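TRNA-splicing ligase RtcB (Thermus thermophilus, PDB 2EPG) probably joins RNA ends bearing a 3'-phosphate or 2',3'-cyclic phosphate to 5'-hydroxyl ends, using GTP and manganese. Local coordinates at residues A[225-230]-A[472-477]; A[231-236]-A[375-380]. One frame throughout, in Å; residues are numbered along the deposited sequence.

Interaction 1 (A[225-230]-A[472-477])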
ATOM      1  N   VAL A 225     -16.250  10.750  12.035  1.00 32.42           N
ATOM      2  CA  VAL A 225     -16.750   9.437  11.658  1.00 33.60           C
ATOM      3  C   VAL A 225     -17.860   9.649  10.630  1.00 34.44           C
ATOM      4  O   VAL A 225     -18.828  10.363  10.901  1.00 35.43           O
ATOM      5  CB  VAL A 225     -17.299   8.669  12.875  1.00 33.64           C
ATOM      6  CG1 VAL A 225     -18.030   7.421  12.410  1.00 30.83           C
ATOM      7  CG2 VAL A 225     -16.142   8.292  13.811  1.00 34.40           C
ATOM      8  N   TYR A 226     -17.710   9.032   9.460  1.00 32.79           N
ATOM      9  CA  TYR A 226     -18.671   9.170   8.369  1.00 34.51           C
ATOM     10  C   TYR A 226     -19.654   8.021   8.216  1.00 34.94           C
ATOM     11  O   TYR A 226     -20.796   8.225   7.807  1.00 36.46           O
ATOM     12  CB  TYR A 226     -17.933   9.353   7.041  1.00 34.73           C
ATOM     13  CG  TYR A 226     -16.917  10.455   7.068  1.00 35.19           C
ATOM     14  CD1 TYR A 226     -15.550  10.165   7.072  1.00 38.07           C
ATOM     15  CD2 TYR A 226     -17.311  11.787   7.126  1.00 35.69           C
ATOM     16  CE1 TYR A 226     -14.606  11.173   7.137  1.00 36.91           C
ATOM     17  CE2 TYR A 226     -16.375  12.806   7.189  1.00 37.34           C
ATOM     18  CZ  TYR A 226     -15.024  12.493   7.197  1.00 38.55           C
ATOM     19  OH  TYR A 226     -14.085  13.492   7.272  1.00 39.23           O
ATOM     20  N   ASP A 227     -19.212   6.806   8.505  1.00 35.14           N
ATOM     21  CA  ASP A 227     -20.101   5.661   8.390  1.00 35.07           C
ATOM     22  C   ASP A 227     -20.106   4.972   9.732  1.00 35.30           C
ATOM     23  O   ASP A 227     -19.145   4.303  10.102  1.00 34.40           O
ATOM     24  CB  ASP A 227     -19.613   4.690   7.325  1.00 35.68           C
ATOM     25  CG  ASP A 227     -20.693   3.729   6.888  1.00 34.52           C
ATOM     26  OD1 ASP A 227     -21.407   4.058   5.928  1.00 37.82           O
ATOM     27  OD2 ASP A 227     -20.850   2.659   7.507  1.00 34.46           O
ATOM     28  N   GLU A 228     -21.200   5.139  10.459  1.00 37.03           N
ATOM     29  CA  GLU A 228     -21.333   4.575  11.784  1.00 37.81           C
ATOM     30  C   GLU A 228     -21.252   3.055  11.783  1.00 37.06           C
ATOM     31  O   GLU A 228     -20.624   2.465  12.662  1.00 37.53           O
ATOM     32  CB  GLU A 228     -22.653   5.042  12.403  1.00 41.93           C
ATOM     33  CG  GLU A 228     -22.577   5.261  13.901  1.00 48.38           C
ATOM     34  CD  GLU A 228     -21.452   6.217  14.282  1.00 51.44           C
ATOM     35  OE1 GLU A 228     -21.555   7.420  13.943  1.00 51.77           O
ATOM     36  OE2 GLU A 228     -20.462   5.752  14.904  1.00 52.27           O
ATOM     37  N   GLU A 229     -21.873   2.419  10.797  1.00 35.55           N
ATOM     38  CA  GLU A 229     -21.860   0.962  10.730  1.00 35.18           C
ATOM     39  C   GLU A 229     -20.459   0.398  10.466  1.00 33.08           C
ATOM     40  O   GLU A 229     -20.035  -0.544  11.122  1.00 32.29           O
ATOM     41  CB  GLU A 229     -22.809   0.456   9.641  1.00 36.79           C
ATOM     42  CG  GLU A 229     -22.722  -1.057   9.477  1.00 41.91           C
ATOM     43  CD  GLU A 229     -23.386  -1.574   8.212  1.00 46.07           C
ATOM     44  OE1 GLU A 229     -23.086  -1.058   7.108  1.00 47.04           O
ATOM     45  OE2 GLU A 229     -24.197  -2.517   8.321  1.00 48.17           O
ATOM     46  N   ALA A 230     -19.743   0.966   9.500  1.00 31.22           N
ATOM     47  CA  ALA A 230     -18.397   0.488   9.193  1.00 29.30           C
ATOM     48  C   ALA A 230     -17.450   0.833  10.343  1.00 28.29           C
ATOM     49  O   ALA A 230     -16.584   0.042  10.696  1.00 29.04           O
ATOM     50  CB  ALA A 230     -17.899   1.115   7.882  1.00 29.84           C
ATOM     51  N   ILE A 472     -16.034   3.516  -5.481  1.00 26.81           N
ATOM     52  CA  ILE A 472     -15.018   2.506  -5.186  1.00 27.05           C
ATOM     53  C   ILE A 472     -14.280   2.700  -3.866  1.00 28.83           C
ATOM     54  O   ILE A 472     -13.147   2.246  -3.710  1.00 30.01           O
ATOM     55  CB  ILE A 472     -13.982   2.418  -6.331  1.00 27.73           C
ATOM     56  CG1 ILE A 472     -13.308   3.773  -6.563  1.00 26.23           C
ATOM     57  CG2 ILE A 472     -14.672   1.967  -7.595  1.00 28.29           C
ATOM     58  CD1 ILE A 472     -12.091   3.680  -7.521  1.00 26.19           C
ATOM     59  N   GLY A 473     -14.928   3.365  -2.915  1.00 29.46           N
ATOM     60  CA  GLY A 473     -14.317   3.591  -1.622  1.00 30.09           C
ATOM     61  C   GLY A 473     -15.210   4.397  -0.700  1.00 32.16           C
ATOM     62  O   GLY A 473     -15.251   5.627  -0.793  1.00 32.63           O
ATOM     63  N   LYS A 474     -15.919   3.712   0.195  1.00 29.63           N
ATOM     64  CA  LYS A 474     -16.814   4.381   1.113  1.00 31.04           C
ATOM     65  C   LYS A 474     -16.042   5.007   2.279  1.00 31.39           C
ATOM     66  O   LYS A 474     -15.228   4.337   2.920  1.00 28.28           O
ATOM     67  CB  LYS A 474     -17.834   3.386   1.658  1.00 33.69           C
ATOM     68  CG  LYS A 474     -18.720   3.970   2.752  1.00 36.76           C
ATOM     69  CD  LYS A 474     -19.591   2.905   3.403  1.00 39.05           C
ATOM     70  CE  LYS A 474     -20.676   2.423   2.472  1.00 42.93           C
ATOM     71  NZ  LYS A 474     -21.588   1.462   3.164  1.00 45.91           N
ATOM     72  N   LYS A 475     -16.295   6.289   2.543  1.00 29.10           N
ATOM     73  CA  LYS A 475     -15.639   6.984   3.647  1.00 29.36           C
ATOM     74  C   LYS A 475     -16.100   6.450   4.980  1.00 28.20           C
ATOM     75  O   LYS A 475     -17.293   6.294   5.212  1.00 26.64           O
ATOM     76  CB  LYS A 475     -15.930   8.479   3.604  1.00 29.84           C
ATOM     77  CG  LYS A 475     -15.187   9.193   2.506  1.00 32.67           C
ATOM     78  CD  LYS A 475     -15.582  10.655   2.420  1.00 34.35           C
ATOM     79  CE  LYS A 475     -15.209  11.414   3.667  1.00 32.24           C
ATOM     80  NZ  LYS A 475     -15.616  12.861   3.536  1.00 34.27           N
ATOM     81  N   VAL A 476     -15.145   6.168   5.859  1.00 26.90           N
ATOM     82  CA  VAL A 476     -15.475   5.662   7.176  1.00 25.24           C
ATOM     83  C   VAL A 476     -15.038   6.636   8.252  1.00 26.06           C
ATOM     84  O   VAL A 476     -15.827   6.992   9.123  1.00 24.97           O
ATOM     85  CB  VAL A 476     -14.822   4.297   7.435  1.00 25.24           C
ATOM     86  CG1 VAL A 476     -15.183   3.816   8.840  1.00 21.24           C
ATOM     87  CG2 VAL A 476     -15.273   3.304   6.359  1.00 20.71           C
ATOM     88  N   ALA A 477     -13.783   7.077   8.203  1.00 27.33           N
ATOM     89  CA  ALA A 477     -13.309   8.026   9.211  1.00 27.80           C
ATOM     90  C   ALA A 477     -12.128   8.844   8.750  1.00 27.39           C
ATOM     91  O   ALA A 477     -11.504   8.537   7.734  1.00 25.39           O
ATOM     92  CB  ALA A 477     -12.954   7.287  10.517  1.00 26.03           C
TER
HETATM   93  O   HOH W   1     -21.215   0.600   5.843  1.00 33.22           O
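Lys475 lays the end of its side chain over one face of the Tyr226 ring: CE stands 3.5 Å from the ring centroid in a CH-pi contact, and NZ, 3.9 Å from that centroid and 19° off the normal, makes a cation-pi interaction. The bend at chi3 (64°) of an otherwise extended chain turns CE and NZ over the ring, whose OH is hydrogen-bonded to Glu224. At the ring edge lies the peptide between Val476 and Ala477. Val476 O accepts from two backbone N-H groups: Tyr226 N at 2.8 Å, from above the carbonyl plane, and, weakly, Asp227 N at 3.4 Å. These bonds follow the last antiparallel pair, Val225 with Ala477, a non-hydrogen-bonded one, where strand 216-225 gives way to helix 228-234. Strand 474-486 carries a classic beta bulge here, Val476 and Ala477 both facing Val393. Asp227 is the helix N-cap: with CG anti to the backbone N (chi1 -163°), OD2 accepts from Ala230 N at 2.8 Å through its anti lone pair. Its OD1 forms a long salt bridge with Lys474 NZ (3.8 Å), and one water joins Asp227 OD2, Glu229 OE1 and Lys474 NZ. Ala230 CB packs against Val476 CG2.

Interaction 2 (A[231-236]-A[375-380])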
ATOM      1  N   ALA A 231     -17.623   2.005  10.937  1.00 25.77           N
ATOM      2  CA  ALA A 231     -16.747   2.409  12.026  1.00 28.35           C
ATOM      3  C   ALA A 231     -16.882   1.438  13.186  1.00 28.81           C
ATOM      4  O   ALA A 231     -15.880   1.007  13.748  1.00 29.36           O
ATOM      5  CB  ALA A 231     -17.067   3.848  12.479  1.00 28.44           C
ATOM      6  N   LEU A 232     -18.121   1.084  13.529  1.00 29.74           N
ATOM      7  CA  LEU A 232     -18.376   0.132  14.605  1.00 30.72           C
ATOM      8  C   LEU A 232     -17.701  -1.194  14.282  1.00 30.18           C
ATOM      9  O   LEU A 232     -17.017  -1.778  15.125  1.00 29.52           O
ATOM     10  CB  LEU A 232     -19.880  -0.122  14.767  1.00 33.70           C
ATOM     11  CG  LEU A 232     -20.200  -1.233  15.776  1.00 37.68           C
ATOM     12  CD1 LEU A 232     -19.878  -0.723  17.187  1.00 37.13           C
ATOM     13  CD2 LEU A 232     -21.671  -1.651  15.675  1.00 39.05           C
ATOM     14  N   ALA A 233     -17.911  -1.673  13.058  1.00 27.67           N
ATOM     15  CA  ALA A 233     -17.315  -2.922  12.627  1.00 28.25           C
ATOM     16  C   ALA A 233     -15.785  -2.869  12.670  1.00 29.11           C
ATOM     17  O   ALA A 233     -15.156  -3.854  13.027  1.00 29.68           O
ATOM     18  CB  ALA A 233     -17.794  -3.272  11.212  1.00 29.17           C
ATOM     19  N   PHE A 234     -15.190  -1.730  12.309  1.00 28.44           N
ATOM     20  CA  PHE A 234     -13.724  -1.588  12.316  1.00 27.65           C
ATOM     21  C   PHE A 234     -13.200  -1.225  13.703  1.00 29.00           C
ATOM     22  O   PHE A 234     -11.988  -1.121  13.897  1.00 29.07           O
ATOM     23  CB  PHE A 234     -13.241  -0.481  11.352  1.00 23.66           C
ATOM     24  CG  PHE A 234     -13.394  -0.807   9.890  1.00 24.19           C
ATOM     25  CD1 PHE A 234     -13.773  -2.085   9.468  1.00 21.09           C
ATOM     26  CD2 PHE A 234     -13.177   0.183   8.929  1.00 22.55           C
ATOM     27  CE1 PHE A 234     -13.947  -2.375   8.118  1.00 22.84           C
ATOM     28  CE2 PHE A 234     -13.347  -0.089   7.572  1.00 21.91           C
ATOM     29  CZ  PHE A 234     -13.734  -1.372   7.159  1.00 22.00           C
ATOM     30  N   GLY A 235     -14.106  -0.994  14.651  1.00 29.10           N
ATOM     31  CA  GLY A 235     -13.680  -0.637  15.993  1.00 28.67           C
ATOM     32  C   GLY A 235     -13.128   0.779  16.084  1.00 28.96           C
ATOM     33  O   GLY A 235     -12.160   1.028  16.806  1.00 29.26           O
ATOM     34  N   LEU A 236     -13.727   1.702  15.335  1.00 25.71           N
ATOM     35  CA  LEU A 236     -13.301   3.098  15.339  1.00 26.75           C
ATOM     36  C   LEU A 236     -14.340   3.993  16.025  1.00 27.07           C
ATOM     37  O   LEU A 236     -15.539   3.746  15.918  1.00 27.32           O
ATOM     38  CB  LEU A 236     -13.110   3.591  13.898  1.00 25.93           C
ATOM     39  CG  LEU A 236     -11.850   3.166  13.143  1.00 27.03           C
ATOM     40  CD1 LEU A 236     -11.937   3.600  11.670  1.00 24.34           C
ATOM     41  CD2 LEU A 236     -10.627   3.809  13.832  1.00 25.66           C
ATOM     42  N   ARG A 375     -16.327  -8.436   7.154  1.00 31.16           N
ATOM     43  CA  ARG A 375     -16.945  -8.959   5.956  1.00 31.37           C
ATOM     44  C   ARG A 375     -18.265  -8.319   5.544  1.00 32.81           C
ATOM     45  O   ARG A 375     -18.536  -8.182   4.351  1.00 31.27           O
ATOM     46  CB  ARG A 375     -17.077 -10.486   6.066  1.00 31.62           C
ATOM     47  CG  ARG A 375     -17.344 -11.180   4.723  1.00 30.59           C
ATOM     48  CD  ARG A 375     -17.106 -12.684   4.800  1.00 34.95           C
ATOM     49  NE  ARG A 375     -15.735 -12.997   5.214  1.00 35.97           N
ATOM     50  CZ  ARG A 375     -15.366 -14.126   5.822  1.00 38.10           C
ATOM     51  NH1 ARG A 375     -14.096 -14.315   6.161  1.00 37.79           N
ATOM     52  NH2 ARG A 375     -16.260 -15.064   6.102  1.00 37.84           N
ATOM     53  N   ARG A 376     -19.076  -7.909   6.513  1.00 33.82           N
ATOM     54  CA  ARG A 376     -20.344  -7.278   6.179  1.00 36.67           C
ATOM     55  C   ARG A 376     -20.178  -5.877   5.616  1.00 34.04           C
ATOM     56  O   ARG A 376     -20.993  -5.437   4.817  1.00 35.25           O
ATOM     57  CB  ARG A 376     -21.263  -7.194   7.410  1.00 40.76           C
ATOM     58  CG  ARG A 376     -21.757  -8.536   7.911  1.00 47.95           C
ATOM     59  CD  ARG A 376     -22.541  -8.407   9.212  1.00 54.16           C
ATOM     60  NE  ARG A 376     -22.829  -9.728   9.769  1.00 60.42           N
ATOM     61  CZ  ARG A 376     -23.291  -9.951  10.999  1.00 63.06           C
ATOM     62  NH1 ARG A 376     -23.520 -11.198  11.408  1.00 64.10           N
ATOM     63  NH2 ARG A 376     -23.523  -8.932  11.822  1.00 63.51           N
ATOM     64  N   VAL A 377     -19.130  -5.168   6.019  1.00 31.55           N
ATOM     65  CA  VAL A 377     -18.964  -3.797   5.551  1.00 30.23           C
ATOM     66  C   VAL A 377     -17.882  -3.570   4.509  1.00 28.37           C
ATOM     67  O   VAL A 377     -17.841  -2.512   3.892  1.00 26.84           O
ATOM     68  CB  VAL A 377     -18.693  -2.836   6.735  1.00 32.25           C
ATOM     69  CG1 VAL A 377     -19.806  -2.945   7.754  1.00 32.74           C
ATOM     70  CG2 VAL A 377     -17.341  -3.155   7.364  1.00 31.72           C
ATOM     71  N   GLY A 378     -17.018  -4.559   4.304  1.00 27.91           N
ATOM     72  CA  GLY A 378     -15.946  -4.409   3.332  1.00 27.50           C
ATOM     73  C   GLY A 378     -14.564  -4.255   3.970  1.00 28.03           C
ATOM     74  O   GLY A 378     -14.440  -3.940   5.152  1.00 28.09           O
ATOM     75  N   GLN A 379     -13.524  -4.464   3.174  1.00 26.83           N
ATOM     76  CA  GLN A 379     -12.146  -4.367   3.636  1.00 24.97           C
ATOM     77  C   GLN A 379     -11.753  -2.933   3.967  1.00 24.92           C
ATOM     78  O   GLN A 379     -12.119  -2.003   3.259  1.00 25.20           O
ATOM     79  CB  GLN A 379     -11.206  -4.869   2.531  1.00 25.90           C
ATOM     80  CG  GLN A 379      -9.697  -4.829   2.877  1.00 24.69           C
ATOM     81  CD  GLN A 379      -8.860  -4.751   1.629  1.00 24.30           C
ATOM     82  OE1 GLN A 379      -8.797  -5.698   0.839  1.00 21.76           O
ATOM     83  NE2 GLN A 379      -8.240  -3.607   1.419  1.00 24.68           N
ATOM     84  N   PRO A 380     -10.996  -2.733   5.055  1.00 24.78           N
ATOM     85  CA  PRO A 380     -10.586  -1.364   5.383  1.00 23.21           C
ATOM     86  C   PRO A 380      -9.589  -0.897   4.300  1.00 25.36           C
ATOM     87  O   PRO A 380      -8.813  -1.698   3.767  1.00 23.86           O
ATOM     88  CB  PRO A 380      -9.885  -1.514   6.745  1.00 22.58           C
ATOM     89  CG  PRO A 380     -10.500  -2.765   7.339  1.00 23.20           C
ATOM     90  CD  PRO A 380     -10.649  -3.677   6.137  1.00 22.89           C
TER
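Gln379 NE2 is gripped by two acceptors, the backbone oxygens of Pro380 and Arg361; the first lies 3.1 Å from NE2, with the N-H bond nearly straight at 164° and the oxygen within 1° of the amide plane. Its OE1 accepts a weak bond from Phe363 N, so the amide is held at both ends. The contact with helix 228-234 is made mainly by Phe234, with no hydrogen bond between the segments. Pro380 CG sits over one face of the Phe234 ring, offset toward the rim, 3.7 Å from the centroid: a CH-pi contact. In the ring plane, Gly378 O meets the edge at 3.3 Å from Phe234 CZ. Val377 CG2 approaches obliquely, 3.6 Å from Phe234 CE1, and also touches Ala233 CB. Phe234 takes CG anti to the carbonyl carbon, and Tyr374 meets it in an edge-to-face pair. An alanine at Phe234 would remove the ring, and would probably cost Pro380 CG and Gly378 O their aromatic partner and leave Val377 resting mainly on Ala233. Just beyond, Gly235, with phi 73°, ends the helix; Leu236 N bonds to Ala231 O and Gly235 N to Leu232 O, the signature of a Schellman motif.

Interactions 1 and 2 share helix 228-234, one at its capped start and the other at its Schellman end, and their centres are 8 Å apart. They touch: Val476 CG1 lies 3.7 Å from Ala231 N, Val225 CG1 lies 3.7 Å from Ala231 CB, and Ala230 CA lies 4.0 Å from Val377 CG1. Val476 also packs on Phe234, so the bulged strand and the 375-380 loop meet the same helix. Along the chain, interaction 2 is nested within the loop closed by interaction 1. Neither contact includes a predicted GMP-binding residue: the side chain of Ala477 is about 9 Å from that of Ser391, and that of Gln379 about 10 Å from that of His410, the predicted guanylylated histidine.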